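Local coordinates for glucosidase (Croceicoccus marinus, PDB 5Z3K), which probably hydrolyses O-glycosidic bonds as a beta-glucosidase of glycoside hydrolase family 39, at residues 53-58 with 154-159; 206-211 with 251-256; 237-242 with 263-268; 245-250 with 293-298; 288-293 with 351-356. All blocks are in the same frame, centred on the assembly; numbering follows the deposited sequence.

In the fold
Four of the contacts illustrate how a (beta/alpha)8 barrel is held together, and the fifth how it is joined to a second domain. Contact 1 lies at the C-terminal mouth of the strands, the end where TIM-barrel glycosidases keep their active sites. Y264 of contact 3 hydrogen-bonds to D156 of contact 1, although the two centres are about 16 Å apart. Helix 238-252 runs through contacts 2, 3 and 4; contact 4 sits between contacts 2 and 3, its centre about 12 Å from that of each. Contact 5 shares D293 with contact 4 and lies about 27 Å from contact 1, centre to centre, where helix 277-291 meets the nine-stranded sheet.

Contact 1. Residues 53-58 with 154-159; sequences LVRSYD and FGDQPD
The D156 carboxylate lies flat over one face of the Y57 ring, their planes only 4° apart and OD2 3.5 Å above the ring centre, while the same OD2 meets the edge of the R55 guanidinium. At that edge R55 NH2 forms a 2.8 Å salt bridge to D156 OD2, near the guanidinium plane and on the oxygen's anti lone pair; a second, weak bond joins R55 NH1 to D156 OD2 at 3.2 Å. R55 spans the distance with its chain extended from CG to NE. The other oxygen, D156 OD1, accepts from Q157 NE2 at 3.0 Å, on its syn side though tilted out of the carboxylate plane. With the hydroxyl of Y264 also bonded to D156 OD2, both oxygens are held, limiting rotation of the carboxylate above the tyrosine. R55 in turn pairs through NE with E153, on strand 151-154. A buried acid, arginine and aromatic network where barrel strands give way to loops is consistent with the active-site end of a TIM-barrel glycosidase.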
# COMPACT_ATOMS: atom_id res chain seq x y z
N LEU A 53 7.13 -2.21 -3.12
CA LEU A 53 6.30 -3.40 -3.21
C LEU A 53 5.12 -3.05 -4.09
O LEU A 53 4.55 -1.96 -3.96
CB LEU A 53 5.83 -3.87 -1.83
CG LEU A 53 5.04 -5.19 -1.75
CD1 LEU A 53 5.83 -6.35 -2.35
CD2 LEU A 53 4.67 -5.50 -0.30
N VAL A 54 4.77 -3.94 -5.02
CA VAL A 54 3.67 -3.69 -5.94
C VAL A 54 2.72 -4.89 -5.91
O VAL A 54 3.14 -6.02 -6.20
CB VAL A 54 4.15 -3.42 -7.37
CG1 VAL A 54 2.95 -3.25 -8.29
CG2 VAL A 54 5.04 -2.18 -7.41
N ARG A 55 1.46 -4.63 -5.59
CA ARG A 55 0.41 -5.64 -5.70
C ARG A 55 -0.06 -5.73 -7.15
O ARG A 55 -0.27 -4.70 -7.79
CB ARG A 55 -0.77 -5.28 -4.78
CG ARG A 55 -1.88 -6.32 -4.67
CD ARG A 55 -2.82 -6.00 -3.50
NE ARG A 55 -3.72 -7.12 -3.19
CZ ARG A 55 -4.98 -7.21 -3.63
NH1 ARG A 55 -5.51 -6.24 -4.38
NH2 ARG A 55 -5.72 -8.27 -3.31
N SER A 56 -0.22 -6.95 -7.66
CA SER A 56 -0.45 -7.16 -9.08
C SER A 56 -1.92 -7.18 -9.45
O SER A 56 -2.25 -7.28 -10.64
CB SER A 56 0.19 -8.48 -9.53
OG SER A 56 -0.49 -9.59 -8.94
N TYR A 57 -2.82 -7.07 -8.47
CA TYR A 57 -4.24 -7.35 -8.71
C TYR A 57 -4.83 -6.44 -9.78
O TYR A 57 -5.65 -6.89 -10.60
CB TYR A 57 -5.00 -7.22 -7.38
CG TYR A 57 -6.49 -7.49 -7.51
CD1 TYR A 57 -6.97 -8.79 -7.54
CD2 TYR A 57 -7.40 -6.44 -7.55
CE1 TYR A 57 -8.33 -9.05 -7.65
CE2 TYR A 57 -8.77 -6.69 -7.65
CZ TYR A 57 -9.23 -7.99 -7.71
OH TYR A 57 -10.58 -8.24 -7.82
N ASP A 58 -4.40 -5.18 -9.84
CA ASP A 58 -5.02 -4.29 -10.82
C ASP A 58 -4.43 -4.45 -12.23
O ASP A 58 -5.01 -3.93 -13.19
CB ASP A 58 -4.92 -2.85 -10.33
CG ASP A 58 -5.74 -2.64 -9.07
OD1 ASP A 58 -6.95 -2.94 -9.07
OD2 ASP A 58 -5.16 -2.22 -8.04
N PHE A 154 -3.34 -15.21 -2.13
CA PHE A 154 -4.55 -15.84 -2.63
C PHE A 154 -5.77 -15.12 -2.08
O PHE A 154 -6.00 -15.12 -0.87
CB PHE A 154 -4.63 -17.32 -2.27
CG PHE A 154 -5.88 -17.98 -2.83
CD1 PHE A 154 -5.89 -18.47 -4.12
CD2 PHE A 154 -7.04 -18.04 -2.08
CE1 PHE A 154 -7.05 -19.04 -4.66
CE2 PHE A 154 -8.20 -18.61 -2.60
CZ PHE A 154 -8.20 -19.09 -3.90
N GLY A 155 -6.57 -14.56 -2.97
CA GLY A 155 -7.84 -13.97 -2.58
C GLY A 155 -7.96 -12.48 -2.82
O GLY A 155 -6.96 -11.75 -2.85
N ASP A 156 -9.19 -12.01 -2.98
CA ASP A 156 -9.47 -10.58 -2.97
C ASP A 156 -10.91 -10.39 -2.51
O ASP A 156 -11.84 -10.69 -3.26
CB ASP A 156 -9.24 -9.96 -4.35
CG ASP A 156 -9.37 -8.45 -4.33
OD1 ASP A 156 -10.51 -7.96 -4.47
OD2 ASP A 156 -8.34 -7.74 -4.16
N GLN A 157 -11.09 -9.91 -1.27
CA GLN A 157 -12.40 -9.59 -0.71
C GLN A 157 -13.43 -10.72 -0.88
O GLN A 157 -14.52 -10.49 -1.39
CB GLN A 157 -12.93 -8.31 -1.33
CG GLN A 157 -11.83 -7.35 -1.72
CD GLN A 157 -12.31 -5.99 -2.19
OE1 GLN A 157 -13.22 -5.40 -1.60
NE2 GLN A 157 -11.68 -5.47 -3.23
N PRO A 158 -13.11 -11.95 -0.44
CA PRO A 158 -14.12 -13.02 -0.51
C PRO A 158 -15.34 -12.75 0.36
O PRO A 158 -16.40 -13.33 0.10
CB PRO A 158 -13.36 -14.26 -0.02
CG PRO A 158 -12.29 -13.70 0.88
CD PRO A 158 -11.86 -12.43 0.19
N ASP A 159 -15.22 -11.89 1.37
CA ASP A 159 -16.34 -11.55 2.24
C ASP A 159 -17.14 -10.34 1.74
O ASP A 159 -18.06 -9.89 2.43
CB ASP A 159 -15.85 -11.28 3.67
CG ASP A 159 -14.69 -10.28 3.72
OD1 ASP A 159 -13.96 -10.14 2.71
OD2 ASP A 159 -14.50 -9.64 4.78

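Contact 2. Residues 206-211 with 251-256; sequences FREGFL and DKYGFT
E208 OE2 is gripped from two directions: R207 NH2 and a water molecule each donate to it over 2.7 Å. R207 holds the carboxylate side-on, since its NE also donates to E208 OE1 at 2.9 Å, from above the carboxylate plane; the backbone N of G204 bonds the same oxygen. The water accepts from K252 NZ at 3.1 Å, linking the start of helix 208-216 to the end of helix 238-252. Beside this polar cluster, Y253 lies against E208 and L211 of helix 208-216. L211 CB sits over the centre of the Y253 ring in a CH-pi contact, 3.8 Å from the centroid, and the hydroxyl of Y253 comes within 3.2 Å of E208 CG. L211 CD2 extends the apolar patch to F255 CD2 at 3.9 Å. A Schellman motif, with G254 as its C-prime residue, ends helix 238-252 and leaves F255 directed at L211. These neighbouring outer helices are thus joined by apolar packing and a water-mediated link; the lysine probably adds a mild long-range attraction.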
# COMPACT_ATOMS: atom_id res chain seq x y z
N PHE A 206 -14.41 -15.81 6.32
CA PHE A 206 -13.13 -15.43 5.74
C PHE A 206 -12.25 -14.67 6.72
O PHE A 206 -11.17 -14.21 6.35
CB PHE A 206 -13.36 -14.64 4.45
CG PHE A 206 -14.12 -15.43 3.43
CD1 PHE A 206 -13.51 -16.51 2.78
CD2 PHE A 206 -15.46 -15.16 3.18
CE1 PHE A 206 -14.21 -17.26 1.87
CE2 PHE A 206 -16.17 -15.92 2.26
CZ PHE A 206 -15.55 -16.97 1.60
N ARG A 207 -12.68 -14.57 7.98
CA ARG A 207 -11.78 -14.13 9.05
C ARG A 207 -11.54 -15.31 9.98
O ARG A 207 -10.58 -16.06 9.80
CB ARG A 207 -12.35 -12.92 9.79
CG ARG A 207 -11.31 -12.16 10.61
CD ARG A 207 -11.87 -10.90 11.26
NE ARG A 207 -12.72 -11.23 12.41
CZ ARG A 207 -13.18 -10.34 13.29
NH1 ARG A 207 -12.87 -9.06 13.16
NH2 ARG A 207 -13.95 -10.74 14.30
N GLU A 208 -12.43 -15.51 10.97
CA GLU A 208 -12.30 -16.64 11.88
C GLU A 208 -12.29 -17.98 11.13
O GLU A 208 -11.46 -18.85 11.41
CB GLU A 208 -13.44 -16.61 12.90
CG GLU A 208 -13.24 -15.61 14.03
CD GLU A 208 -13.72 -14.20 13.69
OE1 GLU A 208 -13.93 -13.90 12.50
OE2 GLU A 208 -13.87 -13.40 14.64
N GLY A 209 -13.20 -18.15 10.18
CA GLY A 209 -13.28 -19.42 9.46
C GLY A 209 -12.05 -19.71 8.64
O GLY A 209 -11.64 -20.88 8.51
N PHE A 210 -11.43 -18.67 8.07
CA PHE A 210 -10.18 -18.86 7.33
C PHE A 210 -9.03 -19.21 8.28
O PHE A 210 -8.28 -20.17 8.04
CB PHE A 210 -9.86 -17.59 6.54
CG PHE A 210 -8.63 -17.69 5.69
CD1 PHE A 210 -8.60 -18.53 4.59
CD2 PHE A 210 -7.50 -16.95 6.00
CE1 PHE A 210 -7.47 -18.64 3.81
CE2 PHE A 210 -6.35 -17.06 5.23
CZ PHE A 210 -6.34 -17.90 4.13
N LEU A 211 -8.86 -18.44 9.35
CA LEU A 211 -7.81 -18.72 10.33
C LEU A 211 -8.00 -20.10 10.95
O LEU A 211 -7.01 -20.82 11.20
CB LEU A 211 -7.80 -17.65 11.41
CG LEU A 211 -7.25 -16.30 10.92
CD1 LEU A 211 -7.69 -15.17 11.85
CD2 LEU A 211 -5.74 -16.39 10.84
N ASP A 251 -3.25 -13.47 16.41
CA ASP A 251 -2.50 -14.09 17.50
C ASP A 251 -3.35 -15.10 18.26
O ASP A 251 -2.83 -16.12 18.74
CB ASP A 251 -1.99 -13.03 18.48
CG ASP A 251 -0.83 -12.21 17.93
OD1 ASP A 251 -0.20 -12.59 16.92
OD2 ASP A 251 -0.55 -11.16 18.55
N LYS A 252 -4.61 -14.86 18.34
CA LYS A 252 -5.53 -15.72 19.06
C LYS A 252 -5.53 -17.11 18.48
O LYS A 252 -5.78 -18.01 19.15
CB LYS A 252 -6.88 -15.09 19.07
CG LYS A 252 -8.02 -15.84 19.69
CD LYS A 252 -9.35 -15.26 19.24
CE LYS A 252 -9.50 -13.89 19.80
NZ LYS A 252 -10.64 -13.08 19.31
N TYR A 253 -5.32 -17.24 17.19
CA TYR A 253 -5.23 -18.54 16.54
C TYR A 253 -3.82 -19.10 16.52
O TYR A 253 -3.55 -20.06 15.80
CB TYR A 253 -5.78 -18.46 15.11
CG TYR A 253 -7.29 -18.36 15.08
CD1 TYR A 253 -7.92 -17.14 15.29
CD2 TYR A 253 -8.08 -19.49 14.89
CE1 TYR A 253 -9.29 -17.04 15.29
CE2 TYR A 253 -9.46 -19.39 14.88
CZ TYR A 253 -10.06 -18.16 15.09
OH TYR A 253 -11.42 -18.04 15.09
N GLY A 254 -2.91 -18.52 17.31
CA GLY A 254 -1.55 -19.01 17.43
C GLY A 254 -0.59 -18.54 16.35
O GLY A 254 0.58 -18.94 16.38
N PHE A 255 -1.05 -17.71 15.41
CA PHE A 255 -0.22 -17.31 14.27
C PHE A 255 0.62 -16.08 14.61
O PHE A 255 0.56 -15.04 13.95
CB PHE A 255 -1.10 -17.07 13.05
CG PHE A 255 -1.68 -18.32 12.44
CD1 PHE A 255 -0.89 -19.19 11.71
CD2 PHE A 255 -3.03 -18.61 12.57
CE1 PHE A 255 -1.42 -20.34 11.14
CE2 PHE A 255 -3.58 -19.76 12.00
CZ PHE A 255 -2.76 -20.62 11.28
N THR A 256 1.44 -16.21 15.65
CA THR A 256 2.17 -15.07 16.17
C THR A 256 3.31 -14.64 15.25
O THR A 256 3.73 -13.48 15.32
CB THR A 256 2.71 -15.37 17.57
OG1 THR A 256 3.46 -16.60 17.54
CG2 THR A 256 1.56 -15.51 18.54
O HOH W 1 -12.16 -13.91 16.73

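Contact 3. Residues 237-242 with 263-268; sequences MDFRTI and SYWSMT
From its CB, F239 swings its ring toward strand 259-266, with CG anti to the carbonyl carbon (chi1 -50°), and most of the ring's far atoms find a partner. On one flank CD1 lies 3.9 Å from W265 CB, and CE1 comes closer to the same methylene, at 3.7 Å. On the other flank CE2 approaches W265 CE3 to 3.9 Å. At the tip, CZ touches that indole carbon too and lies 3.7 Å from the carbonyl oxygen of S266, which sits at the ring edge, in its plane. W265 CE3 stands over one face of the phenyl ring, offset toward its rim, and W265 CB lies on the same side, just beyond the CD1-CE1 edge. The result is an edge-to-face (T-shaped) pair: the phenyl and the six-membered indole ring have centroids 5.3 Å apart and planes inclined at 64°. This is buried, largely apolar packing, and S266 O is the polar atom that meets the ring edge. Helix 238-252 and strand 259-266 belong to one beta-alpha-beta unit that starts with strand 223-229, and F239 pins the first turn of the helix against the end of the strand that follows it. W265 continues outward to A287 and M291 of helix 277-291 and meets the F301 ring of strand 298-301 edge-to-face, placing the pair between two successive outer helices and the barrel wall.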
# COMPACT_ATOMS: atom_id res chain seq x y z
N MSE A 237 -5.55 7.88 11.31
CA MSE A 237 -5.20 6.95 12.37
C MSE A 237 -5.80 5.55 12.15
O MSE A 237 -5.30 4.59 12.72
CB MSE A 237 -5.65 7.52 13.73
CG MSE A 237 -5.12 6.77 14.96
SE MSE A 237 -3.15 6.65 15.07
CE MSE A 237 -2.72 8.52 15.47
N ASP A 238 -6.84 5.45 11.31
CA ASP A 238 -7.61 4.20 11.21
C ASP A 238 -6.73 2.98 10.96
O ASP A 238 -6.97 1.90 11.52
CB ASP A 238 -8.64 4.29 10.09
CG ASP A 238 -9.92 4.95 10.50
OD1 ASP A 238 -9.96 5.55 11.61
OD2 ASP A 238 -10.87 4.90 9.69
N PHE A 239 -5.71 3.12 10.12
CA PHE A 239 -4.96 1.94 9.72
C PHE A 239 -4.20 1.33 10.89
O PHE A 239 -4.14 0.10 11.03
CB PHE A 239 -4.06 2.31 8.55
CG PHE A 239 -4.83 3.01 7.49
CD1 PHE A 239 -5.72 2.31 6.69
CD2 PHE A 239 -4.74 4.38 7.36
CE1 PHE A 239 -6.48 2.96 5.74
CE2 PHE A 239 -5.50 5.04 6.42
CZ PHE A 239 -6.37 4.34 5.61
N ARG A 240 -3.69 2.17 11.79
CA ARG A 240 -3.08 1.66 13.01
C ARG A 240 -4.12 0.99 13.89
O ARG A 240 -3.91 -0.12 14.40
CB ARG A 240 -2.39 2.78 13.79
CG ARG A 240 -1.83 2.30 15.12
CD ARG A 240 -1.45 3.46 16.03
NE ARG A 240 -0.37 4.27 15.46
CZ ARG A 240 0.11 5.37 16.06
NH1 ARG A 240 -0.39 5.75 17.24
NH2 ARG A 240 1.08 6.06 15.49
N THR A 241 -5.27 1.65 14.07
CA THR A 241 -6.35 1.10 14.90
C THR A 241 -6.81 -0.26 14.39
O THR A 241 -6.96 -1.20 15.18
CB THR A 241 -7.52 2.08 14.96
OG1 THR A 241 -7.08 3.32 15.49
CG2 THR A 241 -8.65 1.53 15.84
N ILE A 242 -7.04 -0.39 13.08
CA ILE A 242 -7.53 -1.68 12.57
C ILE A 242 -6.46 -2.75 12.73
O ILE A 242 -6.75 -3.89 13.13
CB ILE A 242 -7.98 -1.56 11.11
CG1 ILE A 242 -9.02 -0.45 10.93
CG2 ILE A 242 -8.55 -2.90 10.63
CD1 ILE A 242 -10.27 -0.64 11.75
N SER A 263 -3.47 -4.86 2.19
CA SER A 263 -3.48 -5.02 0.73
C SER A 263 -4.12 -3.85 -0.00
O SER A 263 -3.85 -3.67 -1.20
CB SER A 263 -4.23 -6.31 0.35
OG SER A 263 -3.34 -7.41 0.44
N TYR A 264 -4.97 -3.08 0.67
CA TYR A 264 -5.54 -1.84 0.15
C TYR A 264 -5.59 -0.85 1.29
O TYR A 264 -6.09 -1.19 2.37
CB TYR A 264 -6.99 -1.96 -0.34
CG TYR A 264 -7.35 -2.86 -1.50
CD1 TYR A 264 -7.43 -4.24 -1.33
CD2 TYR A 264 -7.75 -2.32 -2.71
CE1 TYR A 264 -7.82 -5.06 -2.37
CE2 TYR A 264 -8.14 -3.14 -3.77
CZ TYR A 264 -8.19 -4.51 -3.59
OH TYR A 264 -8.59 -5.34 -4.64
N TRP A 265 -5.14 0.37 1.05
CA TRP A 265 -5.41 1.45 1.98
C TRP A 265 -5.46 2.75 1.19
O TRP A 265 -4.67 2.96 0.26
CB TRP A 265 -4.38 1.52 3.10
CG TRP A 265 -3.03 2.10 2.77
CD1 TRP A 265 -1.92 1.41 2.40
CD2 TRP A 265 -2.64 3.48 2.84
NE1 TRP A 265 -0.86 2.27 2.22
CE2 TRP A 265 -1.28 3.55 2.48
CE3 TRP A 265 -3.31 4.66 3.17
CZ2 TRP A 265 -0.58 4.75 2.43
CZ3 TRP A 265 -2.61 5.86 3.12
CH2 TRP A 265 -1.25 5.89 2.76
N SER A 266 -6.40 3.61 1.57
CA SER A 266 -6.70 4.83 0.84
C SER A 266 -7.60 5.67 1.72
O SER A 266 -8.28 5.15 2.60
CB SER A 266 -7.39 4.51 -0.50
OG SER A 266 -7.56 5.69 -1.25
N MSE A 267 -7.63 6.97 1.46
CA MSE A 267 -8.63 7.77 2.17
C MSE A 267 -10.02 7.33 1.76
O MSE A 267 -10.92 7.33 2.59
CB MSE A 267 -8.48 9.27 1.93
CG MSE A 267 -9.47 10.04 2.79
SE MSE A 267 -9.14 11.96 2.83
CE MSE A 267 -10.22 12.44 1.32
N THR A 268 -10.21 6.98 0.49
CA THR A 268 -11.53 6.57 0.01
C THR A 268 -11.41 5.32 -0.85
O THR A 268 -10.45 5.15 -1.60
CB THR A 268 -12.22 7.69 -0.81
OG1 THR A 268 -11.58 7.84 -2.08
CG2 THR A 268 -12.17 9.03 -0.07

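Contact 4. Residues 245-250 with 293-298; sequences EVRAIV and DSEVDK
R247 leaves its helix with CG anti to the backbone N and then bends twice, at chi2 (81°) and chi3 (-96°), folding its aliphatic part against E295, whose own chain bends at chi2 to lie across it. R247 CB packs on E295 CG at 3.8 Å, and R247 CD comes within 3.4 Å of E295 OE1. The two flat ends are almost perpendicular, 89° apart, and E295 OE1 stays 4.8 Å from R247 NE; the acid therefore touches the arginine's methylenes rather than its charged edge. In the (beta/alpha)8 barrel this place lies on the surface, where helix 238-252 passes the loop between helix 277-291 and strand 298-301. An ST turn, in which S294 OG accepts from the backbone N of V296, shapes that loop. A water at the guanidinium edge accepts from R247 NH1 at 2.8 Å and lies equally near E295 O and D297 OD2, bridging helix and loop where R247 NH1 and D297 OD2, 4.1 Å apart, are too far for a salt bridge. Both ends have firmer partners nearby: R247 NH1 donates to the carbonyl of T258, R247 NH2 pairs with D251, and D297 OD2 accepts from the backbone N of L260.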
# COMPACT_ATOMS: atom_id res chain seq x y z
N GLU A 245 -6.35 -4.52 16.03
CA GLU A 245 -7.41 -5.49 16.22
C GLU A 245 -7.16 -6.76 15.42
O GLU A 245 -7.38 -7.87 15.92
CB GLU A 245 -8.76 -4.87 15.85
CG GLU A 245 -9.93 -5.82 16.01
CD GLU A 245 -10.13 -6.25 17.46
OE1 GLU A 245 -9.61 -5.55 18.36
OE2 GLU A 245 -10.80 -7.28 17.68
N VAL A 246 -6.68 -6.62 14.19
CA VAL A 246 -6.38 -7.79 13.37
C VAL A 246 -5.25 -8.59 13.99
O VAL A 246 -5.29 -9.83 14.02
CB VAL A 246 -6.04 -7.35 11.93
CG1 VAL A 246 -5.60 -8.55 11.12
CG2 VAL A 246 -7.24 -6.68 11.30
N ARG A 247 -4.23 -7.90 14.48
CA ARG A 247 -3.13 -8.56 15.17
C ARG A 247 -3.64 -9.43 16.30
O ARG A 247 -3.21 -10.59 16.45
CB ARG A 247 -2.14 -7.52 15.70
CG ARG A 247 -0.97 -8.15 16.44
CD ARG A 247 0.06 -8.63 15.44
NE ARG A 247 -0.09 -10.05 15.13
CZ ARG A 247 0.49 -10.66 14.10
NH1 ARG A 247 1.25 -9.97 13.25
NH2 ARG A 247 0.30 -11.97 13.91
N ALA A 248 -4.58 -8.91 17.10
CA ALA A 248 -5.09 -9.67 18.24
C ALA A 248 -5.85 -10.93 17.80
O ALA A 248 -5.76 -11.97 18.46
CB ALA A 248 -5.99 -8.78 19.09
N ILE A 249 -6.62 -10.85 16.71
CA ILE A 249 -7.37 -12.01 16.25
C ILE A 249 -6.43 -13.05 15.65
O ILE A 249 -6.59 -14.26 15.88
CB ILE A 249 -8.46 -11.59 15.24
CG1 ILE A 249 -9.53 -10.76 15.93
CG2 ILE A 249 -9.08 -12.80 14.55
CD1 ILE A 249 -10.30 -9.92 14.98
N VAL A 250 -5.45 -12.61 14.87
CA VAL A 250 -4.48 -13.54 14.30
C VAL A 250 -3.68 -14.22 15.40
O VAL A 250 -3.43 -15.44 15.34
CB VAL A 250 -3.57 -12.80 13.29
CG1 VAL A 250 -2.45 -13.71 12.83
CG2 VAL A 250 -4.40 -12.32 12.10
N ASP A 293 4.26 3.31 12.98
CA ASP A 293 4.23 2.78 14.34
C ASP A 293 2.92 2.01 14.51
O ASP A 293 1.92 2.53 15.00
CB ASP A 293 4.35 3.92 15.35
CG ASP A 293 5.65 4.67 15.22
OD1 ASP A 293 6.70 4.00 15.16
OD2 ASP A 293 5.61 5.93 15.16
N SER A 294 2.91 0.75 14.06
CA SER A 294 1.66 0.00 14.04
C SER A 294 1.97 -1.47 13.83
O SER A 294 3.12 -1.86 13.60
CB SER A 294 0.73 0.50 12.93
OG SER A 294 1.14 -0.04 11.68
N GLU A 295 0.92 -2.29 13.88
CA GLU A 295 1.07 -3.71 13.58
C GLU A 295 1.10 -4.00 12.08
O GLU A 295 1.23 -5.17 11.71
CB GLU A 295 -0.06 -4.50 14.25
CG GLU A 295 -0.09 -4.32 15.78
CD GLU A 295 1.18 -4.81 16.45
OE1 GLU A 295 1.83 -5.74 15.93
OE2 GLU A 295 1.52 -4.28 17.53
N VAL A 296 1.00 -2.98 11.22
CA VAL A 296 1.14 -3.20 9.79
C VAL A 296 2.59 -3.56 9.48
O VAL A 296 3.53 -2.84 9.84
CB VAL A 296 0.71 -1.95 9.00
CG1 VAL A 296 0.92 -2.17 7.50
CG2 VAL A 296 -0.74 -1.58 9.30
N ASP A 297 2.78 -4.68 8.77
CA ASP A 297 4.12 -5.11 8.38
C ASP A 297 4.45 -4.79 6.93
O ASP A 297 5.62 -4.59 6.60
CB ASP A 297 4.28 -6.61 8.61
CG ASP A 297 4.24 -6.98 10.08
OD1 ASP A 297 4.92 -6.30 10.87
OD2 ASP A 297 3.52 -7.93 10.45
N LYS A 298 3.43 -4.75 6.07
CA LYS A 298 3.57 -4.38 4.67
C LYS A 298 2.28 -3.69 4.26
O LYS A 298 1.19 -4.07 4.73
CB LYS A 298 3.79 -5.60 3.77
CG LYS A 298 5.06 -6.38 4.04
CD LYS A 298 6.29 -5.60 3.64
CE LYS A 298 7.50 -6.54 3.50
NZ LYS A 298 7.34 -7.76 4.35
O HOH W 2 2.33 -7.39 12.95

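Contact 5. Residues 288-293 with 351-356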
# COMPACT_ATOMS: atom_id res chain seq x y z
N ALA A 288 0.46 7.33 6.34
CA ALA A 288 1.76 6.66 6.28
C ALA A 288 2.57 6.89 7.55
O ALA A 288 3.18 5.96 8.09
CB ALA A 288 2.53 7.14 5.05
N ILE A 289 2.60 8.14 8.05
CA ILE A 289 3.37 8.42 9.26
C ILE A 289 2.80 7.65 10.44
O ILE A 289 3.54 7.01 11.20
CB ILE A 289 3.41 9.93 9.54
CG1 ILE A 289 4.23 10.61 8.42
CG2 ILE A 289 4.04 10.20 10.91
CD1 ILE A 289 4.18 12.15 8.41
N TYR A 290 1.48 7.68 10.61
CA TYR A 290 0.89 7.01 11.77
C TYR A 290 1.05 5.50 11.68
O TYR A 290 1.25 4.85 12.71
CB TYR A 290 -0.59 7.38 11.92
CG TYR A 290 -0.80 8.80 12.39
CD1 TYR A 290 0.02 9.36 13.37
CD2 TYR A 290 -1.81 9.59 11.84
CE1 TYR A 290 -0.16 10.67 13.79
CE2 TYR A 290 -1.99 10.91 12.26
CZ TYR A 290 -1.17 11.44 13.24
OH TYR A 290 -1.35 12.74 13.65
N MSE A 291 1.00 4.91 10.48
CA MSE A 291 1.06 3.45 10.41
C MSE A 291 2.51 2.96 10.50
O MSE A 291 2.74 1.76 10.64
CB MSE A 291 0.39 2.93 9.13
CG MSE A 291 1.22 3.13 7.88
SE MSE A 291 0.40 2.22 6.37
CE MSE A 291 -1.15 3.37 6.07
N GLN A 292 3.48 3.87 10.42
CA GLN A 292 4.87 3.46 10.63
C GLN A 292 5.07 2.88 12.02
O GLN A 292 5.94 2.03 12.22
CB GLN A 292 5.81 4.65 10.39
CG GLN A 292 7.30 4.38 10.65
CD GLN A 292 7.99 3.52 9.59
OE1 GLN A 292 9.09 3.02 9.82
NE2 GLN A 292 7.35 3.36 8.42
N ASP A 293 4.26 3.31 12.98
CA ASP A 293 4.23 2.78 14.34
C ASP A 293 2.92 2.01 14.51
O ASP A 293 1.92 2.53 15.00
CB ASP A 293 4.35 3.92 15.35
CG ASP A 293 5.65 4.67 15.22
OD1 ASP A 293 6.70 4.00 15.16
OD2 ASP A 293 5.61 5.93 15.16
N GLY A 351 7.39 16.64 18.87
CA GLY A 351 6.52 17.79 18.76
C GLY A 351 5.34 17.61 17.85
O GLY A 351 4.46 18.48 17.82
N GLY A 352 5.26 16.51 17.09
CA GLY A 352 4.07 16.23 16.33
C GLY A 352 2.94 15.85 17.26
O GLY A 352 3.10 15.79 18.48
N ASP A 353 1.78 15.58 16.68
CA ASP A 353 0.65 15.13 17.51
C ASP A 353 -0.07 13.99 16.80
O ASP A 353 0.29 13.58 15.69
CB ASP A 353 -0.27 16.32 17.85
CG ASP A 353 -0.99 16.89 16.64
OD1 ASP A 353 -1.41 16.12 15.76
OD2 ASP A 353 -1.15 18.13 16.57
N ASP A 354 -1.11 13.46 17.46
CA ASP A 354 -1.92 12.39 16.88
C ASP A 354 -3.26 12.90 16.35
O ASP A 354 -4.15 12.09 16.07
CB ASP A 354 -2.12 11.25 17.89
CG ASP A 354 -2.83 11.70 19.15
OD1 ASP A 354 -3.23 12.88 19.23
OD2 ASP A 354 -2.97 10.87 20.08
N ASN A 355 -3.41 14.22 16.18
CA ASN A 355 -4.61 14.84 15.63
C ASN A 355 -4.40 15.40 14.23
O ASN A 355 -5.08 16.35 13.83
CB ASN A 355 -5.12 15.97 16.52
CG ASN A 355 -4.89 15.71 17.98
OD1 ASN A 355 -4.04 16.34 18.60
ND2 ASN A 355 -5.65 14.78 18.53
N GLY A 356 -3.45 14.85 13.49
CA GLY A 356 -3.29 15.19 12.09
C GLY A 356 -2.07 16.01 11.76
O GLY A 356 -1.80 16.22 10.56
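The hydroxyl of Y290 both gives and receives a hydrogen bond in the loop 351-356. It donates to the carbonyl oxygen of D353 over 2.7 Å, and the backbone N of G356 donates back to it over 3.0 Å at an N-H...O angle of 148°. The D353 oxygen lies at the edge of the tyrosine ring, in its plane, 3.5 Å from CE1; the C=O...OH angle at the D353 oxygen is 126°, with the hydroxyl tilted out of the carbonyl plane. Between these two bonds the backbone runs close to the hydroxyl, D354 CA lying 3.3 Å from Y290 OH. One shell out, an Asx turn shapes the loop: D353 OD1 accepts from the backbone N of N355 at 2.8 Å, and the same oxygen takes the backbone N of F357. The carbonyl of D354 is held by R413, while on the helix side the carbonyl of Y290 accepts from R240. The tyrosine thus spans the boundary between the barrel and the nine-stranded sheet. It projects from near the C-terminal end of helix 277-291, which leads from the seventh to the eighth barrel strand, into the connection between the antiparallel neighbours 345-350 and 357-363 of that sheet.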